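Local coordinates for lipolytic protein G-D-S-L family (Chitinophaga pinensis, PDB 4Q7Q) that is of unknown function but is probably a lipase or other acylhydrolase that cleaves ester bonds, at residues 23-28 with 232-237; 132-137 with 191-196; 201-206 with 220-225. All coordinates share one frame; numbering follows the deposited sequence.

Contact 1 (23-28 with 232-237); sequences DETGNR and LTYDGL
The ring of Tyr234 turns one face to a backbone carbonyl: Thr25 O lies over it, nearest Tyr234 CE1 at 3.8 Å. The same residue covers more of the ring with its side chain. Thr25 CB stands 3.5 Å from Tyr234 CZ, and Thr25 CG2 comes within 3.3 Å of Tyr234 OH, the two side chains crossing at about a right angle. CG2 can do this because Thr25 OG1 is placed between its own N and C (chi1 73°), from where it bonds to Leu22 O and Val29 N instead of to the tyrosine. The phenol is tied in through one water, which lies in the ring plane at the edge, 2.6 Å from Tyr234 OH, and donates to Glu24 O.

At the other end of the tyrosine, Arg28 CB packs 3.8 Å from Tyr234 CB, and its chain, bent at chi2 (-116°), runs past so that Tyr234 O sits at the guanidinium's edge, near its plane, 3.1 Å from Arg28 NH1. The guanidinium is nearly perpendicular to the ring, 84° apart, which excludes a stacked cation-pi pair. A firmer partner of Arg28 NH1 is Tyr225 O. The type I' turn from Thr25 to Arg28 brings these two residues to the same tyrosine.

Next along the chain, Asp235 OD1 accepts from Leu237 N in an Asx turn, while OD2 meets His238 ND1. Asp235 and His238, with Ser14, are placed as a Ser-His-Asp triad would be, consistent with an SGNH hydrolase. The chemistry therefore implies that packing by Thr25 and Arg28, with Arg28 NH1 near Tyr234 O and one bridging water, holds the residue preceding the probable triad aspartate against the loop after helix 14-17.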
loop_
_atom_site.group_PDB
_atom_site.type_symbol
_atom_site.label_atom_id
_atom_site.label_comp_id
_atom_site.label_asym_id
_atom_site.label_seq_id
_atom_site.Cartn_x
_atom_site.Cartn_y
_atom_site.Cartn_z
ATOM N N ASP A 23 -8.862 -14.678 -3.051
ATOM C CA ASP A 23 -8.805 -15.828 -2.150
ATOM C C ASP A 23 -7.799 -15.589 -1.020
ATOM O O ASP A 23 -7.993 -16.064 0.099
ATOM C CB ASP A 23 -8.444 -17.108 -2.910
ATOM C CG ASP A 23 -7.126 -16.996 -3.651
ATOM O OD1 ASP A 23 -6.920 -15.990 -4.359
ATOM O OD2 ASP A 23 -6.293 -17.919 -3.529
ATOM N N GLU A 24 -6.742 -14.830 -1.307
ATOM C CA GLU A 24 -5.718 -14.556 -0.300
ATOM C C GLU A 24 -6.161 -13.521 0.737
ATOM O O GLU A 24 -5.482 -13.332 1.749
ATOM C CB GLU A 24 -4.390 -14.161 -0.953
ATOM C CG GLU A 24 -3.723 -15.342 -1.650
ATOM C CD GLU A 24 -2.455 -14.976 -2.391
ATOM O OE1 GLU A 24 -1.494 -14.484 -1.756
ATOM O OE2 GLU A 24 -2.422 -15.188 -3.618
ATOM N N THR A 25 -7.294 -12.860 0.491
ATOM C CA THR A 25 -7.915 -12.015 1.512
ATOM C C THR A 25 -8.870 -12.830 2.385
ATOM O O THR A 25 -9.566 -12.273 3.230
ATOM C CB THR A 25 -8.701 -10.821 0.912
ATOM O OG1 THR A 25 -9.915 -11.290 0.303
ATOM C CG2 THR A 25 -7.859 -10.069 -0.116
ATOM N N GLY A 26 -8.921 -14.144 2.171
ATOM C CA GLY A 26 -9.914 -14.970 2.836
ATOM C C GLY A 26 -11.302 -14.666 2.299
ATOM O O GLY A 26 -12.313 -14.871 2.980
ATOM N N ASN A 27 -11.336 -14.161 1.069
ATOM C CA ASN A 27 -12.565 -13.701 0.427
ATOM C C ASN A 27 -13.300 -12.607 1.203
ATOM O O ASN A 27 -14.514 -12.446 1.064
ATOM C CB ASN A 27 -13.487 -14.879 0.100
ATOM C CG ASN A 27 -12.817 -15.896 -0.788
ATOM O OD1 ASN A 27 -12.462 -15.597 -1.930
ATOM N ND2 ASN A 27 -12.626 -17.104 -0.270
ATOM N N ARG A 28 -12.555 -11.856 2.010
ATOM C CA ARG A 28 -13.103 -10.700 2.710
ATOM C C ARG A 28 -13.315 -9.538 1.752
ATOM O O ARG A 28 -14.084 -8.621 2.039
ATOM C CB ARG A 28 -12.173 -10.252 3.841
ATOM C CG ARG A 28 -11.957 -11.281 4.938
ATOM C CD ARG A 28 -12.492 -10.813 6.277
ATOM N NE ARG A 28 -12.389 -11.871 7.275
ATOM C CZ ARG A 28 -11.759 -11.761 8.440
ATOM N NH1 ARG A 28 -11.174 -10.620 8.782
ATOM N NH2 ARG A 28 -11.732 -12.793 9.275
ATOM N N LEU A 232 -11.866 -0.135 7.110
ATOM C CA LEU A 232 -11.105 0.244 5.920
ATOM C C LEU A 232 -10.168 -0.866 5.462
ATOM O O LEU A 232 -9.741 -0.878 4.305
ATOM C CB LEU A 232 -10.294 1.514 6.160
ATOM C CG LEU A 232 -11.072 2.813 6.321
ATOM C CD1 LEU A 232 -10.088 3.930 6.613
ATOM C CD2 LEU A 232 -11.872 3.097 5.057
ATOM N N THR A 233 -9.817 -1.754 6.393
ATOM C CA THR A 233 -9.000 -2.934 6.119
ATOM C C THR A 233 -9.694 -4.167 6.681
ATOM O O THR A 233 -10.618 -4.053 7.495
ATOM C CB THR A 233 -7.603 -2.860 6.783
ATOM O OG1 THR A 233 -7.727 -2.970 8.213
ATOM C CG2 THR A 233 -6.878 -1.574 6.393
ATOM N N TYR A 234 -9.245 -5.347 6.262
ATOM C CA TYR A 234 -9.796 -6.590 6.797
ATOM C C TYR A 234 -8.830 -7.253 7.785
ATOM O O TYR A 234 -9.188 -8.223 8.449
ATOM C CB TYR A 234 -10.212 -7.563 5.672
ATOM C CG TYR A 234 -9.061 -8.036 4.804
ATOM C CD1 TYR A 234 -8.248 -9.101 5.206
ATOM C CD2 TYR A 234 -8.774 -7.415 3.597
ATOM C CE1 TYR A 234 -7.177 -9.527 4.427
ATOM C CE2 TYR A 234 -7.712 -7.842 2.812
ATOM C CZ TYR A 234 -6.917 -8.897 3.235
ATOM O OH TYR A 234 -5.854 -9.313 2.458
ATOM N N ASP A 235 -7.616 -6.714 7.894
ATOM C CA ASP A 235 -6.584 -7.319 8.737
ATOM C C ASP A 235 -5.646 -6.285 9.364
ATOM O O ASP A 235 -4.571 -6.636 9.846
ATOM C CB ASP A 235 -5.760 -8.336 7.936
ATOM C CG ASP A 235 -5.004 -7.697 6.780
ATOM O OD1 ASP A 235 -5.024 -6.449 6.660
ATOM O OD2 ASP A 235 -4.378 -8.445 5.996
ATOM N N GLY A 236 -6.043 -5.018 9.337
ATOM C CA GLY A 236 -5.211 -3.958 9.880
ATOM C C GLY A 236 -4.440 -3.201 8.818
ATOM O O GLY A 236 -4.090 -2.032 9.008
ATOM N N LEU A 237 -4.187 -3.862 7.693
ATOM C CA LEU A 237 -3.252 -3.354 6.691
ATOM C C LEU A 237 -3.841 -3.316 5.281
ATOM O O LEU A 237 -3.773 -2.290 4.598
ATOM C CB LEU A 237 -1.985 -4.212 6.705
ATOM C CG LEU A 237 -0.944 -4.061 5.583
ATOM C CD1 LEU A 237 -0.360 -2.653 5.509
ATOM C CD2 LEU A 237 0.166 -5.086 5.757
HETATM O O HOH W 1 -4.214 -11.268 3.165
#

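Contact 2 (132-137 with 191-196); sequences RNDFVY and KFKHLK
Lys193 reaches Asp134 across a backbone separation of 9.0 Å between their CA atoms, and it does so with a chain fully extended beyond CG. Only the first torsion departs from a standard staggered value (chi1 -139°). The ammonium ends 2.9 Å from Asp134 OD2, forming a salt bridge that is also a hydrogen bond. It meets that oxygen on the anti side, 15° out of the carboxylate plane, consistent with the distance of 3.6 Å from Lys193 NZ to Asp134 CB. The carboxylate is placed beside its own backbone N (chi1 -73°), and the two side chains cross at about a right angle.

Asp134 OD1 is engaged separately, accepting from Tyr149 OH and Gly147 N, so both carboxylate oxygens have partners. One step before, Asn133 OD1 accepts from Asp134 N at 2.8 Å. Val136 adds a marginal apolar touch, its CG2 lying 4.4 Å from Lys193 CE.

All three touching residues are buried, so the contact implies an ion pair inside the protein, whose negative charge is probably further stabilised by the donors on OD1, joining strand 193-196 to the loop leading into strand 135-136.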
loop_
_atom_site.group_PDB
_atom_site.type_symbol
_atom_site.label_atom_id
_atom_site.label_comp_id
_atom_site.label_asym_id
_atom_site.label_seq_id
_atom_site.Cartn_x
_atom_site.Cartn_y
_atom_site.Cartn_z
ATOM N N ARG A 132 -1.692 2.314 8.522
ATOM C CA ARG A 132 -1.973 0.920 8.818
ATOM C C ARG A 132 -2.069 0.729 10.313
ATOM O O ARG A 132 -1.291 1.311 11.078
ATOM C CB ARG A 132 -0.869 0.023 8.245
ATOM C CG ARG A 132 0.543 0.477 8.555
ATOM C CD ARG A 132 1.585 -0.337 7.809
ATOM N NE ARG A 132 1.736 -1.685 8.352
ATOM C CZ ARG A 132 2.540 -2.608 7.837
ATOM N NH1 ARG A 132 3.258 -2.334 6.746
ATOM N NH2 ARG A 132 2.627 -3.802 8.407
ATOM N N ASN A 133 -3.044 -0.058 10.749
ATOM C CA ASN A 133 -3.084 -0.405 12.157
ATOM C C ASN A 133 -2.380 -1.737 12.376
ATOM O O ASN A 133 -1.686 -2.212 11.474
ATOM C CB ASN A 133 -4.506 -0.383 12.717
ATOM C CG ASN A 133 -4.550 0.196 14.109
ATOM O OD1 ASN A 133 -3.719 -0.144 14.945
ATOM N ND2 ASN A 133 -5.495 1.098 14.359
ATOM N N ASP A 134 -2.523 -2.320 13.563
ATOM C CA ASP A 134 -1.898 -3.611 13.840
ATOM C C ASP A 134 -2.331 -4.611 12.777
ATOM O O ASP A 134 -3.522 -4.801 12.540
ATOM C CB ASP A 134 -2.328 -4.138 15.211
ATOM C CG ASP A 134 -1.687 -3.395 16.366
ATOM O OD1 ASP A 134 -0.958 -2.406 16.153
ATOM O OD2 ASP A 134 -1.926 -3.821 17.509
ATOM N N PHE A 135 -1.353 -5.244 12.144
ATOM C CA PHE A 135 -1.605 -6.219 11.098
ATOM C C PHE A 135 -1.467 -7.628 11.642
ATOM O O PHE A 135 -0.513 -7.919 12.359
ATOM C CB PHE A 135 -0.592 -6.007 9.972
ATOM C CG PHE A 135 -0.447 -7.182 9.042
ATOM C CD1 PHE A 135 -1.490 -7.555 8.216
ATOM C CD2 PHE A 135 0.739 -7.902 8.983
ATOM C CE1 PHE A 135 -1.359 -8.630 7.348
ATOM C CE2 PHE A 135 0.880 -8.970 8.113
ATOM C CZ PHE A 135 -0.173 -9.340 7.296
ATOM N N VAL A 136 -2.424 -8.495 11.318
ATOM C CA VAL A 136 -2.296 -9.922 11.592
ATOM C C VAL A 136 -2.662 -10.687 10.326
ATOM O O VAL A 136 -3.763 -10.541 9.806
ATOM C CB VAL A 136 -3.190 -10.377 12.761
ATOM C CG1 VAL A 136 -2.920 -11.834 13.079
ATOM C CG2 VAL A 136 -2.938 -9.522 13.988
ATOM N N TYR A 137 -1.723 -11.478 9.814
ATOM C CA TYR A 137 -1.924 -12.196 8.562
ATOM C C TYR A 137 -3.029 -13.248 8.693
ATOM O O TYR A 137 -2.983 -14.115 9.566
ATOM C CB TYR A 137 -0.612 -12.856 8.128
ATOM C CG TYR A 137 -0.658 -13.524 6.771
ATOM C CD1 TYR A 137 -1.452 -13.018 5.749
ATOM C CD2 TYR A 137 0.097 -14.662 6.514
ATOM C CE1 TYR A 137 -1.496 -13.627 4.509
ATOM C CE2 TYR A 137 0.063 -15.278 5.272
ATOM C CZ TYR A 137 -0.741 -14.757 4.271
ATOM O OH TYR A 137 -0.784 -15.361 3.033
ATOM N N LYS A 191 -12.567 -2.386 13.247
ATOM C CA LYS A 191 -13.554 -2.060 14.282
ATOM C C LYS A 191 -13.077 -2.438 15.686
ATOM O O LYS A 191 -13.373 -1.746 16.663
ATOM C CB LYS A 191 -14.890 -2.762 14.004
ATOM C CG LYS A 191 -15.550 -2.401 12.683
ATOM C CD LYS A 191 -16.042 -0.971 12.682
ATOM C CE LYS A 191 -16.855 -0.669 11.429
ATOM N NZ LYS A 191 -18.126 -1.443 11.387
ATOM N N PHE A 192 -12.361 -3.552 15.782
ATOM C CA PHE A 192 -11.863 -4.036 17.065
ATOM C C PHE A 192 -10.867 -5.151 16.829
ATOM O O PHE A 192 -10.754 -5.671 15.716
ATOM C CB PHE A 192 -13.005 -4.554 17.955
ATOM C CG PHE A 192 -13.776 -5.704 17.355
ATOM C CD1 PHE A 192 -14.901 -5.470 16.577
ATOM C CD2 PHE A 192 -13.365 -7.017 17.558
ATOM C CE1 PHE A 192 -15.610 -6.522 16.021
ATOM C CE2 PHE A 192 -14.068 -8.073 17.003
ATOM C CZ PHE A 192 -15.192 -7.820 16.231
ATOM N N LYS A 193 -10.143 -5.492 17.889
ATOM C CA LYS A 193 -9.293 -6.665 17.917
ATOM C C LYS A 193 -9.899 -7.585 18.975
ATOM O O LYS A 193 -10.157 -7.156 20.092
ATOM C CB LYS A 193 -7.876 -6.254 18.307
ATOM C CG LYS A 193 -6.750 -6.925 17.535
ATOM C CD LYS A 193 -5.412 -6.330 17.959
ATOM C CE LYS A 193 -4.219 -7.043 17.351
ATOM N NZ LYS A 193 -2.958 -6.487 17.923
ATOM N N HIS A 194 -10.131 -8.836 18.592
ATOM C CA HIS A 194 -10.781 -9.842 19.413
ATOM C C HIS A 194 -9.704 -10.522 20.259
ATOM O O HIS A 194 -8.944 -11.344 19.756
ATOM C CB HIS A 194 -11.465 -10.826 18.455
ATOM C CG HIS A 194 -12.068 -12.028 19.106
ATOM N ND1 HIS A 194 -13.199 -11.965 19.888
ATOM C CD2 HIS A 194 -11.725 -13.338 19.044
ATOM C CE1 HIS A 194 -13.517 -13.180 20.299
ATOM N NE2 HIS A 194 -12.638 -14.031 19.801
ATOM N N LEU A 195 -9.623 -10.163 21.538
ATOM C CA LEU A 195 -8.482 -10.566 22.360
ATOM C C LEU A 195 -8.893 -11.065 23.727
ATOM O O LEU A 195 -9.897 -10.629 24.280
ATOM C CB LEU A 195 -7.550 -9.373 22.563
ATOM C CG LEU A 195 -6.961 -8.725 21.315
ATOM C CD1 LEU A 195 -6.300 -7.400 21.681
ATOM C CD2 LEU A 195 -5.959 -9.661 20.657
ATOM N N LYS A 196 -8.091 -11.966 24.282
ATOM C CA LYS A 196 -8.274 -12.379 25.660
ATOM C C LYS A 196 -7.937 -11.247 26.619
ATOM O O LYS A 196 -6.928 -10.554 26.459
ATOM C CB LYS A 196 -7.428 -13.614 25.980
ATOM C CG LYS A 196 -7.922 -14.883 25.307
ATOM C CD LYS A 196 -7.163 -16.094 25.794
ATOM C CE LYS A 196 -7.709 -17.362 25.157
ATOM N NZ LYS A 196 -6.973 -18.558 25.624
#

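Contact 3 (201-206 with 220-225); sequences GKYVNY and NNEYPY
Strand 203-206 and the irregular segment 220-225 stay well apart as backbones, 8.7 Å at their nearest CA atoms, Tyr203 and Asn221, and the side chain of Tyr203 bridges the space. Its hydroxyl accepts a nearly straight hydrogen bond from Glu222 N, 2.8 Å long with an angle of 166° at the hydrogen.

Two side chains then frame the ring in different ways. Glu222 reaches over one face: its CG lies beside its own backbone N, opposite the carbonyl carbon, and the extended chain beyond carries OE1 to 3.7 Å above the plane, offset toward the rim. The carboxylate is only 18° from parallel to the ring, and Glu222 CG comes 3.2 Å from Tyr203 OH. Asn221 instead meets an edge, its ND2 lying in the ring plane 3.6 Å from Tyr203 CE1, with amide and ring planes 80° apart. That amide is held in turn: Asn221 ND2 donates to Glu222 O at 2.7 Å, in the carbonyl plane and on a lone pair, and also to His194 O, while OD1 accepts from Lys196 N.

His194, on the neighbouring strand of the hairpin, stacks on Tyr203 and is hydrogen-bonded through NE2 to Glu222 OE1. The carboxylate over the ring is thus fixed by the histidine. The chemistry implies a polar surface junction, in which a phenol oxygen and an amide satisfy backbone groups and join hairpin 193-206 to the returning chain.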
loop_
_atom_site.group_PDB
_atom_site.type_symbol
_atom_site.label_atom_id
_atom_site.label_comp_id
_atom_site.label_asym_id
_atom_site.label_seq_id
_atom_site.Cartn_x
_atom_site.Cartn_y
_atom_site.Cartn_z
ATOM N N GLY A 201 -8.877 -14.128 31.153
ATOM C CA GLY A 201 -8.751 -15.084 30.067
ATOM C C GLY A 201 -9.947 -15.164 29.135
ATOM O O GLY A 201 -9.993 -16.024 28.257
ATOM N N LYS A 202 -10.914 -14.268 29.314
ATOM C CA LYS A 202 -12.111 -14.259 28.480
ATOM C C LYS A 202 -11.947 -13.304 27.301
ATOM O O LYS A 202 -11.283 -12.279 27.413
ATOM C CB LYS A 202 -13.336 -13.837 29.300
ATOM C CG LYS A 202 -13.593 -14.683 30.552
ATOM C CD LYS A 202 -14.717 -14.100 31.389
ATOM N N TYR A 203 -12.572 -13.631 26.173
ATOM C CA TYR A 203 -12.483 -12.778 24.994
ATOM C C TYR A 203 -13.273 -11.489 25.138
ATOM O O TYR A 203 -14.390 -11.478 25.664
ATOM C CB TYR A 203 -12.927 -13.525 23.740
ATOM C CG TYR A 203 -11.862 -14.454 23.200
ATOM C CD1 TYR A 203 -10.825 -13.967 22.420
ATOM C CD2 TYR A 203 -11.885 -15.808 23.488
ATOM C CE1 TYR A 203 -9.848 -14.803 21.930
ATOM C CE2 TYR A 203 -10.911 -16.655 23.004
ATOM C CZ TYR A 203 -9.895 -16.146 22.221
ATOM O OH TYR A 203 -8.918 -16.984 21.733
ATOM N N VAL A 204 -12.670 -10.408 24.653
ATOM C CA VAL A 204 -13.258 -9.075 24.674
ATOM C C VAL A 204 -12.989 -8.370 23.333
ATOM O O VAL A 204 -11.914 -8.534 22.746
ATOM C CB VAL A 204 -12.672 -8.246 25.851
ATOM C CG1 VAL A 204 -13.085 -6.793 25.767
ATOM C CG2 VAL A 204 -13.081 -8.847 27.194
ATOM N N ASN A 205 -13.971 -7.614 22.845
ATOM C CA ASN A 205 -13.774 -6.743 21.688
ATOM C C ASN A 205 -13.139 -5.426 22.115
ATOM O O ASN A 205 -13.795 -4.587 22.737
ATOM C CB ASN A 205 -15.097 -6.475 20.955
ATOM C CG ASN A 205 -16.155 -5.816 21.850
ATOM O OD1 ASN A 205 -16.418 -6.275 22.960
ATOM N ND2 ASN A 205 -16.755 -4.731 21.364
ATOM N N TYR A 206 -11.861 -5.243 21.784
ATOM C CA TYR A 206 -11.160 -4.003 22.101
ATOM C C TYR A 206 -10.985 -3.143 20.857
ATOM O O TYR A 206 -10.235 -3.508 19.951
ATOM C CB TYR A 206 -9.770 -4.286 22.665
ATOM C CG TYR A 206 -9.741 -4.954 24.022
ATOM C CD1 TYR A 206 -9.926 -4.220 25.193
ATOM C CD2 TYR A 206 -9.508 -6.319 24.135
ATOM C CE1 TYR A 206 -9.884 -4.833 26.440
ATOM C CE2 TYR A 206 -9.459 -6.938 25.370
ATOM C CZ TYR A 206 -9.654 -6.191 26.519
ATOM O OH TYR A 206 -9.603 -6.807 27.748
ATOM N N ASN A 220 -2.144 -18.457 21.793
ATOM C CA ASN A 220 -3.202 -18.494 22.796
ATOM C C ASN A 220 -4.246 -17.405 22.536
ATOM O O ASN A 220 -4.591 -16.630 23.428
ATOM C CB ASN A 220 -2.607 -18.359 24.204
ATOM C CG ASN A 220 -3.645 -18.516 25.306
ATOM O OD1 ASN A 220 -4.184 -19.602 25.523
ATOM N ND2 ASN A 220 -3.922 -17.426 26.016
ATOM N N ASN A 221 -4.736 -17.351 21.299
ATOM C CA ASN A 221 -5.745 -16.376 20.900
ATOM C C ASN A 221 -6.223 -16.694 19.488
ATOM O O ASN A 221 -5.410 -16.831 18.574
ATOM C CB ASN A 221 -5.163 -14.955 20.939
ATOM C CG ASN A 221 -6.225 -13.876 21.116
ATOM O OD1 ASN A 221 -6.303 -13.241 22.170
ATOM N ND2 ASN A 221 -7.017 -13.637 20.072
ATOM N N GLU A 222 -7.538 -16.809 19.313
ATOM C CA GLU A 222 -8.131 -16.979 17.989
ATOM C C GLU A 222 -7.747 -15.795 17.109
ATOM O O GLU A 222 -7.257 -14.784 17.614
ATOM C CB GLU A 222 -9.654 -17.065 18.101
ATOM C CG GLU A 222 -10.145 -18.185 19.001
ATOM C CD GLU A 222 -11.603 -18.028 19.387
ATOM O OE1 GLU A 222 -12.125 -16.895 19.315
ATOM O OE2 GLU A 222 -12.228 -19.042 19.762
ATOM N N TYR A 223 -7.969 -15.915 15.802
ATOM C CA TYR A 223 -7.648 -14.824 14.884
ATOM C C TYR A 223 -8.378 -13.567 15.331
ATOM O O TYR A 223 -9.595 -13.580 15.489
ATOM C CB TYR A 223 -8.026 -15.180 13.451
ATOM C CG TYR A 223 -7.601 -14.114 12.464
ATOM C CD1 TYR A 223 -6.253 -13.912 12.166
ATOM C CD2 TYR A 223 -8.539 -13.299 11.841
ATOM C CE1 TYR A 223 -5.855 -12.935 11.277
ATOM C CE2 TYR A 223 -8.147 -12.316 10.946
ATOM C CZ TYR A 223 -6.804 -12.144 10.668
ATOM O OH TYR A 223 -6.409 -11.166 9.784
ATOM N N PRO A 224 -7.631 -12.481 15.569
ATOM C CA PRO A 224 -8.216 -11.330 16.271
ATOM C C PRO A 224 -9.057 -10.391 15.397
ATOM O O PRO A 224 -9.635 -9.437 15.924
ATOM C CB PRO A 224 -6.985 -10.599 16.807
ATOM C CG PRO A 224 -5.910 -10.922 15.805
ATOM C CD PRO A 224 -6.174 -12.347 15.396
ATOM N N TYR A 225 -9.143 -10.657 14.099
ATOM C CA TYR A 225 -9.979 -9.839 13.222
ATOM C C TYR A 225 -11.070 -10.650 12.516
ATOM O O TYR A 225 -10.969 -10.916 11.321
ATOM C CB TYR A 225 -9.110 -9.122 12.183
ATOM C CG TYR A 225 -8.175 -8.075 12.745
ATOM C CD1 TYR A 225 -8.608 -7.159 13.698
ATOM C CD2 TYR A 225 -6.857 -7.995 12.312
ATOM C CE1 TYR A 225 -7.755 -6.192 14.203
ATOM C CE2 TYR A 225 -5.989 -7.029 12.809
ATOM C CZ TYR A 225 -6.442 -6.132 13.759
ATOM O OH TYR A 225 -5.590 -5.167 14.250
#

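Overall arrangement
From the N terminus, the loop after helix 14-17 supplies 23-28, which meets 232-237 some 204 residues later; contact 1 thus closes a long loop containing the other two. Within it, contact 2 closes a smaller loop between 132-137 and 191-196, and contact 3 follows in series, closing a short one from 201-206 to 220-225. Contacts 2 and 3 share the two-stranded sheet 193-196/203-206, and their centres lie about 9 Å apart. Cross-links unite all three: Gly236 O with Asn133 N, Asp134 O with Tyr225 OH, and the packing of Tyr223 OH on Asp235 CB. Together they tie the loop after helix 14-17, the region of strand 135-136 and the hairpin to the loop before helix 241-257.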